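Local coordinates for protein fimbrin (Schizosaccharomyces pombe, PDB 1RT8) that binds and crosslinks actin filaments, associating with actin structures that develop and maintain cell polarity and contributing to cytokinesis, mating and spore formation, at residues 283-288 with 489-494; 289-294 with 304-309; 385-390 with 499-504. All blocks are in the same frame, centred on the assembly; numbering follows the deposited sequence.

Interaction 1 of 3, residues 283-288 with 489-494; sequences GEREAR and FILPED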
loop_
_atom_site.group_PDB
_atom_site.type_symbol
_atom_site.label_atom_id
_atom_site.label_comp_id
_atom_site.label_asym_id
_atom_site.label_seq_id
_atom_site.Cartn_x
_atom_site.Cartn_y
_atom_site.Cartn_z
ATOM N N GLY A 283 -11.127 -10.429 -12.484
ATOM C CA GLY A 283 -10.243 -11.390 -11.857
ATOM C C GLY A 283 -8.984 -10.739 -11.321
ATOM O O GLY A 283 -8.537 -11.063 -10.216
ATOM N N GLU A 284 -8.405 -9.821 -12.094
ATOM C CA GLU A 284 -7.189 -9.135 -11.665
ATOM C C GLU A 284 -7.455 -8.256 -10.449
ATOM O O GLU A 284 -6.637 -8.200 -9.526
ATOM C CB GLU A 284 -6.608 -8.267 -12.790
ATOM C CG GLU A 284 -5.920 -9.037 -13.915
ATOM C CD GLU A 284 -4.857 -10.004 -13.413
ATOM O OE1 GLU A 284 -4.020 -9.604 -12.581
ATOM O OE2 GLU A 284 -4.853 -11.169 -13.856
ATOM N N ARG A 285 -8.598 -7.573 -10.446
ATOM C CA ARG A 285 -8.942 -6.700 -9.325
ATOM C C ARG A 285 -9.115 -7.493 -8.033
ATOM O O ARG A 285 -8.600 -7.099 -6.984
ATOM C CB ARG A 285 -10.211 -5.903 -9.637
ATOM C CG ARG A 285 -9.980 -4.749 -10.614
ATOM C CD ARG A 285 -8.930 -3.801 -10.077
ATOM N NE ARG A 285 -9.291 -3.291 -8.754
ATOM C CZ ARG A 285 -8.413 -2.995 -7.802
ATOM N NH1 ARG A 285 -7.119 -3.154 -8.026
ATOM N NH2 ARG A 285 -8.825 -2.565 -6.614
ATOM N N GLU A 286 -9.835 -8.609 -8.106
ATOM C CA GLU A 286 -10.038 -9.436 -6.921
ATOM C C GLU A 286 -8.677 -9.873 -6.405
ATOM O O GLU A 286 -8.419 -9.823 -5.205
ATOM C CB GLU A 286 -10.892 -10.675 -7.243
ATOM C CG GLU A 286 -12.318 -10.363 -7.701
ATOM C CD GLU A 286 -13.185 -11.607 -7.834
ATOM O OE1 GLU A 286 -12.649 -12.678 -8.178
ATOM O OE2 GLU A 286 -14.407 -11.517 -7.614
ATOM N N ALA A 287 -7.803 -10.283 -7.321
ATOM C CA ALA A 287 -6.463 -10.731 -6.958
ATOM C C ALA A 287 -5.709 -9.644 -6.192
ATOM O O ALA A 287 -5.064 -9.928 -5.179
ATOM C CB ALA A 287 -5.676 -11.140 -8.221
ATOM N N ARG A 288 -5.791 -8.405 -6.670
ATOM C CA ARG A 288 -5.109 -7.292 -6.012
ATOM C C ARG A 288 -5.734 -6.957 -4.662
ATOM O O ARG A 288 -5.024 -6.598 -3.731
ATOM C CB ARG A 288 -5.110 -6.055 -6.917
ATOM C CG ARG A 288 -3.989 -6.064 -7.955
ATOM C CD ARG A 288 -4.190 -4.985 -9.018
ATOM N NE ARG A 288 -3.149 -5.012 -10.050
ATOM C CZ ARG A 288 -1.890 -4.618 -9.864
ATOM N NH1 ARG A 288 -1.501 -4.161 -8.680
ATOM N NH2 ARG A 288 -1.017 -4.675 -10.865
ATOM N N PHE A 489 -10.159 -2.501 1.304
ATOM C CA PHE A 489 -9.082 -2.838 0.390
ATOM C C PHE A 489 -9.448 -2.693 -1.081
ATOM O O PHE A 489 -8.662 -3.072 -1.949
ATOM C CB PHE A 489 -8.588 -4.263 0.657
ATOM C CG PHE A 489 -7.952 -4.438 2.006
ATOM C CD1 PHE A 489 -8.466 -5.351 2.921
ATOM C CD2 PHE A 489 -6.841 -3.686 2.363
ATOM C CE1 PHE A 489 -7.881 -5.511 4.176
ATOM C CE2 PHE A 489 -6.242 -3.839 3.625
ATOM C CZ PHE A 489 -6.768 -4.755 4.529
ATOM N N ILE A 490 -10.632 -2.161 -1.363
ATOM C CA ILE A 490 -11.047 -1.964 -2.747
ATOM C C ILE A 490 -10.800 -0.524 -3.187
ATOM O O ILE A 490 -10.465 0.330 -2.372
ATOM C CB ILE A 490 -12.547 -2.271 -2.952
ATOM C CG1 ILE A 490 -13.404 -1.373 -2.048
ATOM C CG2 ILE A 490 -12.819 -3.733 -2.658
ATOM C CD1 ILE A 490 -14.898 -1.447 -2.373
ATOM N N LEU A 491 -10.956 -0.278 -4.484
ATOM C CA LEU A 491 -10.800 1.048 -5.063
ATOM C C LEU A 491 -12.168 1.490 -5.593
ATOM O O LEU A 491 -13.093 0.679 -5.725
ATOM C CB LEU A 491 -9.793 1.027 -6.217
ATOM C CG LEU A 491 -8.293 0.930 -5.901
ATOM C CD1 LEU A 491 -7.518 0.761 -7.207
ATOM C CD2 LEU A 491 -7.829 2.178 -5.167
ATOM N N PRO A 492 -12.318 2.786 -5.901
ATOM C CA PRO A 492 -13.593 3.289 -6.413
ATOM C C PRO A 492 -14.115 2.495 -7.614
ATOM O O PRO A 492 -15.309 2.181 -7.711
ATOM C CB PRO A 492 -13.265 4.733 -6.775
ATOM C CG PRO A 492 -12.233 5.108 -5.737
ATOM C CD PRO A 492 -11.349 3.882 -5.708
ATOM N N GLU A 493 -13.208 2.161 -8.521
ATOM C CA GLU A 493 -13.567 1.442 -9.727
ATOM C C GLU A 493 -14.240 0.096 -9.469
ATOM O O GLU A 493 -15.003 -0.388 -10.300
ATOM C CB GLU A 493 -12.326 1.247 -10.603
ATOM C CG GLU A 493 -11.352 0.222 -10.071
ATOM C CD GLU A 493 -10.234 -0.062 -11.048
ATOM O OE1 GLU A 493 -9.205 0.643 -11.006
ATOM O OE2 GLU A 493 -10.391 -0.984 -11.870
ATOM N N ASP A 494 -13.969 -0.517 -8.325
ATOM C CA ASP A 494 -14.592 -1.802 -8.031
ATOM C C ASP A 494 -16.095 -1.643 -7.786
ATOM O O ASP A 494 -16.889 -2.540 -8.098
ATOM C CB ASP A 494 -13.895 -2.454 -6.840
ATOM C CG ASP A 494 -12.433 -2.746 -7.122
ATOM O OD1 ASP A 494 -12.137 -3.273 -8.220
ATOM O OD2 ASP A 494 -11.580 -2.461 -6.254
#
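R285 on helix 282-296 and D494 on helix 492-496 form a side-on, two-pronged salt bridge that links the third calponin-homology (CH) repeat of fimbrin to the fourth, within the second actin-binding region. This is the tight part. NE of R285 donates to OD1 of D494 at 2.9 Å, and NH2 of R285 reaches OD2 of D494 at 2.8 Å. Both bonds are nearly straight, and both oxygens accept through their syn lone pairs. Guanidinium and carboxylate are almost coplanar, 6° apart, as the two in-plane bonds require; bends at chi2 and chi3 bring the NE/NH2 edge round to the acid. OD1 of D494 is also bridged to R499, which binds E493 as well.

The looser side lies around L491 and E493. Exposed L491 rests CD1 over one face of the guanidinium, 3.9 Å from CZ of R285. OE2 of E493 stands 4.0 Å from NE of R285 and well out of the guanidinium plane, where it can probably add charge attraction, although no N-H of R285 points at it. On the tight side, OD2 of D494 also accepts from the backbone N of L491 at 2.9 Å on the anti side, 28° out of the carboxylate plane.

Interaction 2 of 3, residues 289-294 with 304-309; sequences VFTLWL and HDFFNN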
loop_
_atom_site.group_PDB
_atom_site.type_symbol
_atom_site.label_atom_id
_atom_site.label_comp_id
_atom_site.label_asym_id
_atom_site.label_seq_id
_atom_site.Cartn_x
_atom_site.Cartn_y
_atom_site.Cartn_z
ATOM N N VAL A 289 -7.057 -7.072 -4.563
ATOM C CA VAL A 289 -7.765 -6.805 -3.309
ATOM C C VAL A 289 -7.440 -7.895 -2.288
ATOM O O VAL A 289 -7.176 -7.602 -1.118
ATOM C CB VAL A 289 -9.301 -6.760 -3.523
ATOM C CG1 VAL A 289 -10.015 -6.710 -2.177
ATOM C CG2 VAL A 289 -9.673 -5.531 -4.363
ATOM N N PHE A 290 -7.465 -9.150 -2.732
ATOM C CA PHE A 290 -7.168 -10.280 -1.857
ATOM C C PHE A 290 -5.709 -10.222 -1.412
ATOM O O PHE A 290 -5.384 -10.594 -0.278
ATOM C CB PHE A 290 -7.439 -11.617 -2.572
ATOM C CG PHE A 290 -8.895 -11.871 -2.879
ATOM C CD1 PHE A 290 -9.271 -12.962 -3.660
ATOM C CD2 PHE A 290 -9.888 -11.037 -2.386
ATOM C CE1 PHE A 290 -10.610 -13.218 -3.943
ATOM C CE2 PHE A 290 -11.238 -11.282 -2.662
ATOM C CZ PHE A 290 -11.599 -12.377 -3.443
ATOM N N THR A 291 -4.831 -9.765 -2.306
ATOM C CA THR A 291 -3.410 -9.646 -1.998
ATOM C C THR A 291 -3.230 -8.649 -0.859
ATOM O O THR A 291 -2.490 -8.910 0.081
ATOM C CB THR A 291 -2.590 -9.148 -3.214
ATOM O OG1 THR A 291 -2.499 -10.194 -4.187
ATOM C CG2 THR A 291 -1.178 -8.736 -2.784
ATOM N N LEU A 292 -3.909 -7.512 -0.952
ATOM C CA LEU A 292 -3.815 -6.500 0.093
ATOM C C LEU A 292 -4.356 -7.089 1.389
ATOM O O LEU A 292 -3.748 -6.944 2.447
ATOM C CB LEU A 292 -4.627 -5.258 -0.288
ATOM C CG LEU A 292 -4.095 -4.373 -1.423
ATOM C CD1 LEU A 292 -5.197 -3.441 -1.906
ATOM C CD2 LEU A 292 -2.888 -3.569 -0.927
ATOM N N TRP A 293 -5.491 -7.773 1.306
ATOM C CA TRP A 293 -6.088 -8.364 2.498
ATOM C C TRP A 293 -5.161 -9.382 3.173
ATOM O O TRP A 293 -4.826 -9.244 4.351
ATOM C CB TRP A 293 -7.423 -9.029 2.154
ATOM C CG TRP A 293 -8.046 -9.697 3.340
ATOM C CD1 TRP A 293 -8.484 -9.093 4.480
ATOM C CD2 TRP A 293 -8.258 -11.102 3.522
ATOM N NE1 TRP A 293 -8.953 -10.035 5.367
ATOM C CE2 TRP A 293 -8.827 -11.277 4.804
ATOM C CE3 TRP A 293 -8.021 -12.231 2.728
ATOM C CZ2 TRP A 293 -9.163 -12.534 5.313
ATOM C CZ3 TRP A 293 -8.355 -13.487 3.234
ATOM C CH2 TRP A 293 -8.920 -13.626 4.516
ATOM N N LEU A 294 -4.749 -10.407 2.437
ATOM C CA LEU A 294 -3.859 -11.410 3.013
ATOM C C LEU A 294 -2.582 -10.773 3.573
ATOM O O LEU A 294 -2.129 -11.148 4.651
ATOM C CB LEU A 294 -3.499 -12.472 1.965
ATOM C CG LEU A 294 -4.612 -13.470 1.632
ATOM C CD1 LEU A 294 -4.252 -14.252 0.367
ATOM C CD2 LEU A 294 -4.824 -14.416 2.807
ATOM N N HIS A 304 3.334 -10.637 -3.979
ATOM C CA HIS A 304 3.530 -9.680 -5.074
ATOM C C HIS A 304 3.045 -10.278 -6.386
ATOM O O HIS A 304 3.030 -9.618 -7.425
ATOM C CB HIS A 304 5.009 -9.277 -5.163
ATOM C CG HIS A 304 5.471 -8.454 -3.993
ATOM N ND1 HIS A 304 5.110 -7.134 -3.831
ATOM C CD2 HIS A 304 6.191 -8.782 -2.892
ATOM C CE1 HIS A 304 5.580 -6.685 -2.680
ATOM N NE2 HIS A 304 6.238 -7.665 -2.090
ATOM N N ASP A 305 2.614 -11.534 -6.304
ATOM C CA ASP A 305 2.101 -12.280 -7.456
ATOM C C ASP A 305 1.122 -13.338 -6.925
ATOM O O ASP A 305 1.502 -14.485 -6.666
ATOM C CB ASP A 305 3.262 -12.952 -8.206
ATOM C CG ASP A 305 2.840 -13.514 -9.551
ATOM O OD1 ASP A 305 1.627 -13.536 -9.817
ATOM O OD2 ASP A 305 3.715 -13.936 -10.335
ATOM N N PHE A 306 -0.133 -12.924 -6.764
ATOM C CA PHE A 306 -1.212 -13.756 -6.236
ATOM C C PHE A 306 -1.363 -15.135 -6.884
ATOM O O PHE A 306 -1.585 -16.130 -6.196
ATOM C CB PHE A 306 -2.541 -12.994 -6.358
ATOM C CG PHE A 306 -3.743 -13.733 -5.802
ATOM C CD1 PHE A 306 -4.105 -13.598 -4.465
ATOM C CD2 PHE A 306 -4.543 -14.528 -6.631
ATOM C CE1 PHE A 306 -5.248 -14.236 -3.964
ATOM C CE2 PHE A 306 -5.679 -15.166 -6.142
ATOM C CZ PHE A 306 -6.032 -15.018 -4.805
ATOM N N PHE A 307 -1.254 -15.194 -8.204
ATOM C CA PHE A 307 -1.433 -16.456 -8.900
ATOM C C PHE A 307 -0.254 -17.417 -8.893
ATOM O O PHE A 307 -0.298 -18.459 -9.548
ATOM C CB PHE A 307 -1.912 -16.188 -10.327
ATOM C CG PHE A 307 -3.265 -15.539 -10.386
ATOM C CD1 PHE A 307 -3.398 -14.209 -10.748
ATOM C CD2 PHE A 307 -4.403 -16.250 -10.006
ATOM C CE1 PHE A 307 -4.646 -13.593 -10.731
ATOM C CE2 PHE A 307 -5.644 -15.642 -9.986
ATOM C CZ PHE A 307 -5.767 -14.313 -10.346
ATOM N N ASN A 308 0.797 -17.077 -8.153
ATOM C CA ASN A 308 1.951 -17.958 -8.037
ATOM C C ASN A 308 2.416 -18.092 -6.590
ATOM O O ASN A 308 2.899 -19.150 -6.188
ATOM C CB ASN A 308 3.122 -17.476 -8.903
ATOM C CG ASN A 308 2.930 -17.801 -10.380
ATOM O OD1 ASN A 308 2.866 -18.975 -10.771
ATOM N ND2 ASN A 308 2.826 -16.760 -11.209
ATOM N N ASN A 309 2.243 -17.039 -5.802
ATOM C CA ASN A 309 2.689 -17.057 -4.412
ATOM C C ASN A 309 1.908 -17.954 -3.439
ATOM O O ASN A 309 2.343 -18.137 -2.301
ATOM C CB ASN A 309 2.714 -15.632 -3.844
ATOM C CG ASN A 309 3.631 -14.694 -4.621
ATOM O OD1 ASN A 309 4.486 -15.126 -5.405
ATOM N ND2 ASN A 309 3.465 -13.397 -4.391
HETATM O O HOH W 1 -0.538 -9.989 -6.530
#
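F306 inserts its side chain against F290, T291 and L294 of helix 282-296, and nearly all the packing between the two segments passes through this one aromatic residue. The packing contacts come first. CE1 of F306 lies 3.7 Å from CB of F290, while CZ of F306 meets the edge of the F290 ring, 4.0 Å from CD1 of F290. The same CE1 of F306 approaches CD1 of L294 at 4.4 Å. OG1 of T291 packs on CB of F306 at 3.5 Å. With CG anti to the backbone N (chi1 -178°), the F306 ring extends away from its own chain toward the helix. Farther out it reaches T382 and L383 of helix 379-397, and its CD2 sits over the centre of the F307 ring.

The polar contacts gather at T291, whose OG1 hydrogen-bonds to the backbone O of A287, one turn earlier. That hydroxyl also accepts from a water, 3.1 Å from OG1 of T291, which in turn accepts from the backbone N of F306 at 3.0 Å. One water joins the helix to the start of the short turn and satisfies the F306 amide.

Hydrogen bonds inside 304-309 shape the turn that presents F306. O of D305 receives the backbone N of both N308 and N309, and ND2 of N308 donates to OD2 of D305 from above the carboxylate plane. A long helix followed by a loop and a short, weakly bonded helical turn folded back on it, with the F306 side chain between, belongs to the all-helical CH fold, here in the third repeat.

Interaction 3 of 3, residues 385-390 with 499-504; sequences LVWQMM and RPRLVL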
loop_
_atom_site.group_PDB
_atom_site.type_symbol
_atom_site.label_atom_id
_atom_site.label_comp_id
_atom_site.label_asym_id
_atom_site.label_seq_id
_atom_site.Cartn_x
_atom_site.Cartn_y
_atom_site.Cartn_z
ATOM N N LEU A 385 -11.124 -19.968 -3.360
ATOM C CA LEU A 385 -10.722 -20.392 -2.021
ATOM C C LEU A 385 -10.408 -19.185 -1.133
ATOM O O LEU A 385 -10.852 -19.126 0.006
ATOM C CB LEU A 385 -9.506 -21.321 -2.083
ATOM C CG LEU A 385 -8.818 -21.647 -0.747
ATOM C CD1 LEU A 385 -9.813 -22.305 0.204
ATOM C CD2 LEU A 385 -7.632 -22.588 -1.003
ATOM N N VAL A 386 -9.642 -18.224 -1.638
ATOM C CA VAL A 386 -9.340 -17.064 -0.806
ATOM C C VAL A 386 -10.636 -16.317 -0.495
ATOM O O VAL A 386 -10.835 -15.868 0.636
ATOM C CB VAL A 386 -8.323 -16.115 -1.474
ATOM C CG1 VAL A 386 -8.133 -14.870 -0.623
ATOM C CG2 VAL A 386 -6.988 -16.829 -1.655
ATOM N N TRP A 387 -11.523 -16.200 -1.481
ATOM C CA TRP A 387 -12.795 -15.521 -1.255
ATOM C C TRP A 387 -13.556 -16.174 -0.108
ATOM O O TRP A 387 -14.073 -15.483 0.767
ATOM C CB TRP A 387 -13.670 -15.537 -2.510
ATOM C CG TRP A 387 -15.075 -15.086 -2.237
ATOM C CD1 TRP A 387 -16.218 -15.807 -2.427
ATOM C CD2 TRP A 387 -15.484 -13.821 -1.690
ATOM N NE1 TRP A 387 -17.317 -15.071 -2.032
ATOM C CE2 TRP A 387 -16.892 -13.849 -1.577
ATOM C CE3 TRP A 387 -14.795 -12.669 -1.290
ATOM C CZ2 TRP A 387 -17.628 -12.767 -1.075
ATOM C CZ3 TRP A 387 -15.532 -11.585 -0.790
ATOM C CH2 TRP A 387 -16.929 -11.645 -0.689
ATOM N N GLN A 388 -13.632 -17.501 -0.105
ATOM C CA GLN A 388 -14.337 -18.191 0.973
ATOM C C GLN A 388 -13.719 -17.829 2.318
ATOM O O GLN A 388 -14.430 -17.681 3.313
ATOM C CB GLN A 388 -14.282 -19.703 0.774
ATOM C CG GLN A 388 -15.162 -20.179 -0.343
ATOM C CD GLN A 388 -16.628 -19.971 -0.046
ATOM O OE1 GLN A 388 -17.390 -19.553 -0.919
ATOM N NE2 GLN A 388 -17.039 -20.267 1.188
ATOM N N MET A 389 -12.396 -17.702 2.348
ATOM C CA MET A 389 -11.707 -17.336 3.581
ATOM C C MET A 389 -12.110 -15.918 3.993
ATOM O O MET A 389 -12.431 -15.664 5.156
ATOM C CB MET A 389 -10.187 -17.412 3.395
ATOM C CG MET A 389 -9.406 -17.303 4.691
ATOM S SD MET A 389 -7.615 -17.220 4.449
ATOM C CE MET A 389 -7.144 -18.933 4.654
ATOM N N MET A 390 -12.092 -14.991 3.041
ATOM C CA MET A 390 -12.478 -13.616 3.337
ATOM C C MET A 390 -13.948 -13.553 3.743
ATOM O O MET A 390 -14.304 -12.875 4.701
ATOM C CB MET A 390 -12.264 -12.709 2.116
ATOM C CG MET A 390 -12.903 -11.323 2.256
ATOM S SD MET A 390 -12.539 -10.179 0.876
ATOM C CE MET A 390 -10.897 -9.657 1.288
ATOM N N ARG A 499 -18.339 -5.031 -9.073
ATOM C CA ARG A 499 -17.728 -6.347 -8.938
ATOM C C ARG A 499 -18.313 -6.862 -7.623
ATOM O O ARG A 499 -17.884 -6.467 -6.546
ATOM C CB ARG A 499 -16.208 -6.183 -8.903
ATOM C CG ARG A 499 -15.707 -5.603 -10.239
ATOM C CD ARG A 499 -14.240 -5.152 -10.265
ATOM N NE ARG A 499 -13.847 -4.838 -11.642
ATOM C CZ ARG A 499 -13.194 -3.743 -12.014
ATOM N NH1 ARG A 499 -12.840 -2.832 -11.111
ATOM N NH2 ARG A 499 -12.911 -3.549 -13.300
ATOM N N PRO A 500 -19.326 -7.741 -7.712
ATOM C CA PRO A 500 -20.053 -8.347 -6.588
ATOM C C PRO A 500 -19.310 -8.709 -5.311
ATOM O O PRO A 500 -19.719 -8.291 -4.235
ATOM C CB PRO A 500 -20.763 -9.544 -7.231
ATOM C CG PRO A 500 -19.939 -9.829 -8.447
ATOM C CD PRO A 500 -19.633 -8.460 -8.959
ATOM N N ARG A 501 -18.241 -9.489 -5.408
ATOM C CA ARG A 501 -17.499 -9.857 -4.206
ATOM C C ARG A 501 -16.834 -8.649 -3.559
ATOM O O ARG A 501 -16.717 -8.573 -2.331
ATOM C CB ARG A 501 -16.423 -10.888 -4.526
ATOM C CG ARG A 501 -16.962 -12.202 -5.029
ATOM C CD ARG A 501 -15.815 -13.092 -5.406
ATOM N NE ARG A 501 -16.264 -14.434 -5.712
ATOM C CZ ARG A 501 -15.498 -15.361 -6.272
ATOM N NH1 ARG A 501 -14.244 -15.079 -6.593
ATOM N NH2 ARG A 501 -15.987 -16.573 -6.495
ATOM N N LEU A 502 -16.393 -7.708 -4.381
ATOM C CA LEU A 502 -15.724 -6.539 -3.847
ATOM C C LEU A 502 -16.743 -5.591 -3.237
ATOM O O LEU A 502 -16.448 -4.913 -2.254
ATOM C CB LEU A 502 -14.889 -5.865 -4.940
ATOM C CG LEU A 502 -13.898 -6.830 -5.618
ATOM C CD1 LEU A 502 -12.959 -6.074 -6.569
ATOM C CD2 LEU A 502 -13.079 -7.553 -4.557
ATOM N N VAL A 503 -17.947 -5.556 -3.798
ATOM C CA VAL A 503 -18.983 -4.705 -3.233
ATOM C C VAL A 503 -19.360 -5.277 -1.866
ATOM O O VAL A 503 -19.537 -4.537 -0.903
ATOM C CB VAL A 503 -20.257 -4.660 -4.115
ATOM C CG1 VAL A 503 -21.418 -4.029 -3.324
ATOM C CG2 VAL A 503 -19.989 -3.848 -5.390
ATOM N N LEU A 504 -19.466 -6.596 -1.773
ATOM C CA LEU A 504 -19.840 -7.218 -0.504
ATOM C C LEU A 504 -18.775 -6.967 0.560
ATOM O O LEU A 504 -19.107 -6.712 1.719
ATOM C CB LEU A 504 -20.107 -8.722 -0.697
ATOM C CG LEU A 504 -20.721 -9.482 0.496
ATOM C CD1 LEU A 504 -21.450 -10.750 0.029
ATOM C CD2 LEU A 504 -19.633 -9.811 1.486
#
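W387 of helix 379-397 and R501 of helix 500-511 lie flat against each other, the indole presenting one face to almost the full length of the arginine side chain. Two conformations bring this about. The W387 ring is carried away from its own helix with CG trans to the backbone N (chi1 169°), reaching across to the neighbouring helix. R501 has an extended chain from CG to NE, and its methylenes and guanidinium run over the ring system in sequence.

The successive atoms find successive parts of the indole. CB of R501 sits 3.9 Å from CZ3 of W387, over the six-membered side. CG of R501 lies above the middle of the fused rings. CD of R501 makes a CH-pi contact 3.8 Å from the centroid of the W387 five-membered ring, close to the ring normal. NE of R501 comes within 3.6 Å of CD1 of W387, and the guanidinium stacks with its plane tilted 13° from the indole. CZ of R501 is 4.4 Å from the five-membered centroid and off-centre, making the cation-pi component an offset one.

At the far rim, CH2 of W387 touches the backbone O of R501 at 3.5 Å, and CD2 of L504 meets the same CH2 at the ring edge, near its plane, at 3.9 Å. Replacing W387 by an alanine is likely to open a gap between the helices and leave the R501 side chain without the surface that holds it flat.

Beyond the ring, NH1 of R501 has a long, weak ion pair with E286. With no hydrogen bond between the segments, the join of the third and fourth CH repeats probably rests on dispersion and an off-centre cation-pi attraction, consistent with a charged side chain packing against a buried aromatic.

In the fold
Helix 282-296 opens both interaction 1 and interaction 2. Interaction 2 closes first, after a loop of nine residues, and keeps its tie within the third CH repeat. The chain then runs to helix 379-397, where interaction 3 opens, and passes into the fourth repeat. There interaction 1 closes at 489-494, a loop of 200 residues that contains all of interaction 2, and interaction 3 closes soon after at 499-504; interactions 1 and 3 cross. Both join the third repeat to the fourth, and R499 connects them through its salt bridges to D494 and E493. W293 against M389 and M390 ties interaction 2 to interaction 3, while F489 on V289 and L292 ties interaction 1 to interaction 2.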